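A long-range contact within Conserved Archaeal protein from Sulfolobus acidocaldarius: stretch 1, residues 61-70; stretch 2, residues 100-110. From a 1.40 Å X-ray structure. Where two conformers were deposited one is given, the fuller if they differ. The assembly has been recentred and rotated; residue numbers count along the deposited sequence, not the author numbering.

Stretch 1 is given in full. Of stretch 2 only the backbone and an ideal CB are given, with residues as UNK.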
# COMPACT_ATOMS: atom_id res chain seq x y z
N GLY A 61 -8.30 -7.74 -14.04
CA GLY A 61 -9.68 -7.91 -14.45
C GLY A 61 -10.63 -7.33 -13.42
O GLY A 61 -11.73 -7.84 -13.22
N MET A 62 -10.19 -6.27 -12.75
CA MET A 62 -11.08 -5.54 -11.85
C MET A 62 -11.90 -4.56 -12.67
O MET A 62 -11.41 -4.00 -13.66
CB MET A 62 -10.29 -4.81 -10.77
CG MET A 62 -9.73 -5.74 -9.69
SD MET A 62 -10.98 -6.39 -8.57
CE MET A 62 -11.45 -4.90 -7.68
N PRO A 63 -13.16 -4.36 -12.26
CA PRO A 63 -14.08 -3.45 -12.94
C PRO A 63 -13.44 -2.10 -13.20
O PRO A 63 -12.82 -1.50 -12.33
CB PRO A 63 -15.23 -3.32 -11.95
CG PRO A 63 -15.25 -4.61 -11.25
CD PRO A 63 -13.81 -5.02 -11.11
N TYR A 64 -13.62 -1.61 -14.42
CA TYR A 64 -13.11 -0.32 -14.81
C TYR A 64 -13.95 0.79 -14.17
O TYR A 64 -15.17 0.75 -14.22
CB TYR A 64 -13.20 -0.22 -16.32
CG TYR A 64 -12.09 0.53 -16.99
CD1 TYR A 64 -10.77 0.13 -16.85
CD2 TYR A 64 -12.36 1.63 -17.79
CE1 TYR A 64 -9.75 0.82 -17.48
CE2 TYR A 64 -11.36 2.31 -18.42
CZ TYR A 64 -10.06 1.91 -18.27
OH TYR A 64 -9.08 2.61 -18.91
N PRO A 65 -13.29 1.79 -13.55
CA PRO A 65 -13.97 2.95 -12.96
C PRO A 65 -14.75 3.71 -14.03
O PRO A 65 -14.23 3.89 -15.14
CB PRO A 65 -12.81 3.81 -12.47
CG PRO A 65 -11.66 2.86 -12.32
CD PRO A 65 -11.82 1.86 -13.39
N LYS A 66 -15.96 4.15 -13.71
CA LYS A 66 -16.79 4.86 -14.69
C LYS A 66 -17.73 5.86 -14.03
O LYS A 66 -18.05 5.74 -12.85
CB LYS A 66 -17.60 3.85 -15.51
CG LYS A 66 -18.47 2.95 -14.66
CD LYS A 66 -19.40 2.09 -15.50
CE LYS A 66 -20.23 1.17 -14.61
NZ LYS A 66 -20.88 1.90 -13.49
N GLY A 67 -18.20 6.84 -14.80
CA GLY A 67 -19.15 7.81 -14.28
C GLY A 67 -18.59 8.67 -13.17
O GLY A 67 -17.46 9.14 -13.26
N GLU A 68 -19.38 8.89 -12.12
CA GLU A 68 -18.93 9.70 -11.00
C GLU A 68 -17.70 9.06 -10.30
O GLU A 68 -17.03 9.72 -9.50
CB GLU A 68 -20.07 9.98 -9.99
CG GLU A 68 -21.19 10.95 -10.46
CD GLU A 68 -22.26 11.20 -9.38
OE1 GLU A 68 -21.94 11.06 -8.18
OE2 GLU A 68 -23.42 11.53 -9.72
N GLU A 69 -17.41 7.80 -10.61
CA GLU A 69 -16.27 7.08 -10.01
C GLU A 69 -14.92 7.54 -10.55
O GLU A 69 -13.92 7.46 -9.84
CB GLU A 69 -16.37 5.58 -10.27
CG GLU A 69 -17.58 4.91 -9.67
CD GLU A 69 -17.85 3.56 -10.29
OE1 GLU A 69 -17.00 3.07 -11.07
OE2 GLU A 69 -18.93 3.01 -10.00
N LEU A 70 -14.89 7.96 -11.80
CA LEU A 70 -13.66 8.43 -12.42
C LEU A 70 -13.69 9.94 -12.47
O LEU A 70 -14.36 10.54 -13.32
CB LEU A 70 -13.48 7.84 -13.81
CG LEU A 70 -12.22 8.25 -14.56
CD1 LEU A 70 -11.01 8.22 -13.64
CD2 LEU A 70 -12.00 7.34 -15.76
N UNK A 100 -14.67 5.89 -2.40
CA UNK A 100 -15.85 5.23 -1.84
C UNK A 100 -16.84 4.78 -2.91
O UNK A 100 -17.38 3.68 -2.81
CB UNK A 100 -16.55 6.17 -0.86
N UNK A 101 -17.08 5.60 -3.93
CA UNK A 101 -18.05 5.23 -4.96
C UNK A 101 -17.61 3.99 -5.73
O UNK A 101 -18.39 3.07 -5.94
CB UNK A 101 -18.26 6.39 -5.93
N UNK A 102 -16.35 3.95 -6.14
CA UNK A 102 -15.85 2.78 -6.84
C UNK A 102 -15.83 1.53 -5.95
O UNK A 102 -16.31 0.47 -6.36
CB UNK A 102 -14.44 3.06 -7.37
N UNK A 103 -15.29 1.68 -4.74
CA UNK A 103 -15.22 0.59 -3.77
C UNK A 103 -16.61 0.01 -3.50
O UNK A 103 -16.79 -1.22 -3.47
CB UNK A 103 -14.59 1.08 -2.47
N UNK A 104 -17.60 0.88 -3.31
CA UNK A 104 -18.96 0.41 -3.05
C UNK A 104 -19.55 -0.31 -4.25
O UNK A 104 -20.31 -1.27 -4.09
CB UNK A 104 -19.86 1.58 -2.66
N UNK A 105 -19.21 0.14 -5.46
CA UNK A 105 -19.72 -0.53 -6.65
C UNK A 105 -19.13 -1.93 -6.79
O UNK A 105 -19.84 -2.88 -7.12
CB UNK A 105 -19.41 0.30 -7.90
N UNK A 106 -17.83 -2.06 -6.53
CA UNK A 106 -17.19 -3.38 -6.52
C UNK A 106 -17.91 -4.30 -5.53
O UNK A 106 -18.25 -5.43 -5.86
CB UNK A 106 -15.71 -3.26 -6.16
N UNK A 107 -18.18 -3.79 -4.33
CA UNK A 107 -18.87 -4.59 -3.32
C UNK A 107 -20.29 -4.95 -3.75
O UNK A 107 -20.71 -6.09 -3.56
CB UNK A 107 -18.91 -3.84 -1.99
N UNK A 108 -21.03 -4.00 -4.31
CA UNK A 108 -22.39 -4.28 -4.74
C UNK A 108 -22.41 -5.32 -5.86
O UNK A 108 -23.30 -6.17 -5.91
CB UNK A 108 -23.08 -2.99 -5.20
N UNK A 109 -21.42 -5.27 -6.75
CA UNK A 109 -21.35 -6.27 -7.81
C UNK A 109 -20.97 -7.64 -7.26
O UNK A 109 -21.55 -8.64 -7.66
CB UNK A 109 -20.34 -5.84 -8.88
N UNK A 110 -20.02 -7.68 -6.32
CA UNK A 110 -19.70 -8.93 -5.65
C UNK A 110 -20.95 -9.52 -4.98
O UNK A 110 -21.20 -10.72 -5.03
CB UNK A 110 -18.59 -8.71 -4.62

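Stretch 2 is helical throughout, so its side chains meet the loop of stretch 1 at intervals of three or four residues.

Position 100 has no atom of stretch 1 within 5.5 Å of its ideal CB. The contact sets no preference. It is Pro 100.

Position 101 points toward stretch 1. Its ideal CB lies 4.1 Å from Glu 69 CG. A medium or long apolar side chain would suit. It is Leu 101. Its CD2 lies 3.4 Å from Glu 68 CB and 3.7 Å from Glu 69 CG, so it covers the aliphatic parts of two acidic residues.

Position 102 points sideways, with its ideal CB 4.3 Å from Glu 69 CB. Further off lie Pro 65 and the carbonyl oxygen of Pro 63. A long side chain with a donor at its tip could reach that oxygen; a shorter apolar one would meet only the nearer atoms. It is Tyr 102. Its OH donates to Pro 63 O at 2.6 Å. Along the way, CE1 packs 4.1 Å from Pro 65 CG.

Positions 103 and 104 have no atom of stretch 1 near their ideal CB atoms, and many residues would do. They are Asn 103 and Gln 104, both hydrogen-bonded elsewhere in the structure.

Position 105 points toward stretch 1. Its ideal CB is 3.5 Å from Glu 69 OE2, and the carbonyl of Tyr 64 lies beyond. A long, positively charged donor fits best, Lys or Arg. It is Arg 105. NH1 donates to Tyr 64 O at 2.7 Å, nearly straight, and to Glu 69 OE1 at 3.1 Å in a salt bridge. The same OE1 accepts from Lys 66 N at 3.0 Å, so one carboxylate oxygen ties the loop to itself and to the helix. Pro 63 CB and Lys 66 CE cover opposite faces of the guanidinium.

Position 106 points sideways, its ideal CB 4.8 Å from Met 62 CE. A small or medium apolar residue suits. It is Val 106, with CG1 4.0 Å from Met 62 CE.

Positions 107 and 108 are out of reach and unconstrained here. They are Leu 107 and Lys 108.

Position 109 points toward stretch 1, but nothing lies within 5.5 Å of its ideal CB. Many side chains would fit. It is Glu 109. OE2 accepts from Arg 105 NE at 2.9 Å in a salt bridge, and OE1 lies 4.1 Å from Pro 63 CG.

Position 110 is out of reach of stretch 1, which sets no preference. It is Ala 110.

Stretch 2 100-110: PLYNQRVLKEA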
# COMPACT_ATOMS: atom_id res chain seq x y z
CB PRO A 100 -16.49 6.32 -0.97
CG PRO A 100 -15.41 7.30 -0.68
CD PRO A 100 -14.42 7.22 -1.80
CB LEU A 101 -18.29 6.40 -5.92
CG LEU A 101 -19.59 6.36 -6.71
CD1 LEU A 101 -20.77 6.59 -5.78
CD2 LEU A 101 -19.54 7.41 -7.79
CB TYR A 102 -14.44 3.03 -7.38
CG TYR A 102 -13.87 1.79 -8.05
CD1 TYR A 102 -14.29 1.41 -9.31
CD2 TYR A 102 -12.96 0.98 -7.38
CE1 TYR A 102 -13.80 0.26 -9.91
CE2 TYR A 102 -12.46 -0.16 -7.97
CZ TYR A 102 -12.88 -0.52 -9.23
OH TYR A 102 -12.40 -1.67 -9.82
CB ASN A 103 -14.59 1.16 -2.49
CG ASN A 103 -14.01 0.12 -1.56
OD1 ASN A 103 -13.06 0.41 -0.84
ND2 ASN A 103 -14.59 -1.08 -1.52
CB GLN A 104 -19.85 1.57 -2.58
CG GLN A 104 -19.50 2.02 -1.16
CD GLN A 104 -20.01 3.40 -0.81
OE1 GLN A 104 -21.10 3.81 -1.23
NE2 GLN A 104 -19.22 4.14 -0.04
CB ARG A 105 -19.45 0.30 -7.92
CG ARG A 105 -19.86 -0.40 -9.22
CD ARG A 105 -18.94 0.09 -10.34
NE ARG A 105 -18.81 -0.87 -11.43
CZ ARG A 105 -17.92 -0.76 -12.40
NH1 ARG A 105 -17.08 0.27 -12.41
NH2 ARG A 105 -17.86 -1.68 -13.36
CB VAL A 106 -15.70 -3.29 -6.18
CG1 VAL A 106 -15.09 -4.67 -6.01
CG2 VAL A 106 -14.96 -2.51 -7.27
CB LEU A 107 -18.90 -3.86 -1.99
CG LEU A 107 -17.56 -3.78 -1.28
CD1 LEU A 107 -17.69 -2.81 -0.12
CD2 LEU A 107 -17.15 -5.15 -0.80
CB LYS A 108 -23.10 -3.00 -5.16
CG LYS A 108 -23.44 -2.11 -3.96
CD LYS A 108 -24.10 -0.80 -4.37
CE LYS A 108 -24.19 0.16 -3.18
NZ LYS A 108 -24.56 1.54 -3.60
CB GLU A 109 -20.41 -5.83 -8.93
CG GLU A 109 -20.99 -4.67 -9.71
CD GLU A 109 -20.22 -4.33 -10.97
OE1 GLU A 109 -19.34 -5.12 -11.37
OE2 GLU A 109 -20.52 -3.27 -11.56
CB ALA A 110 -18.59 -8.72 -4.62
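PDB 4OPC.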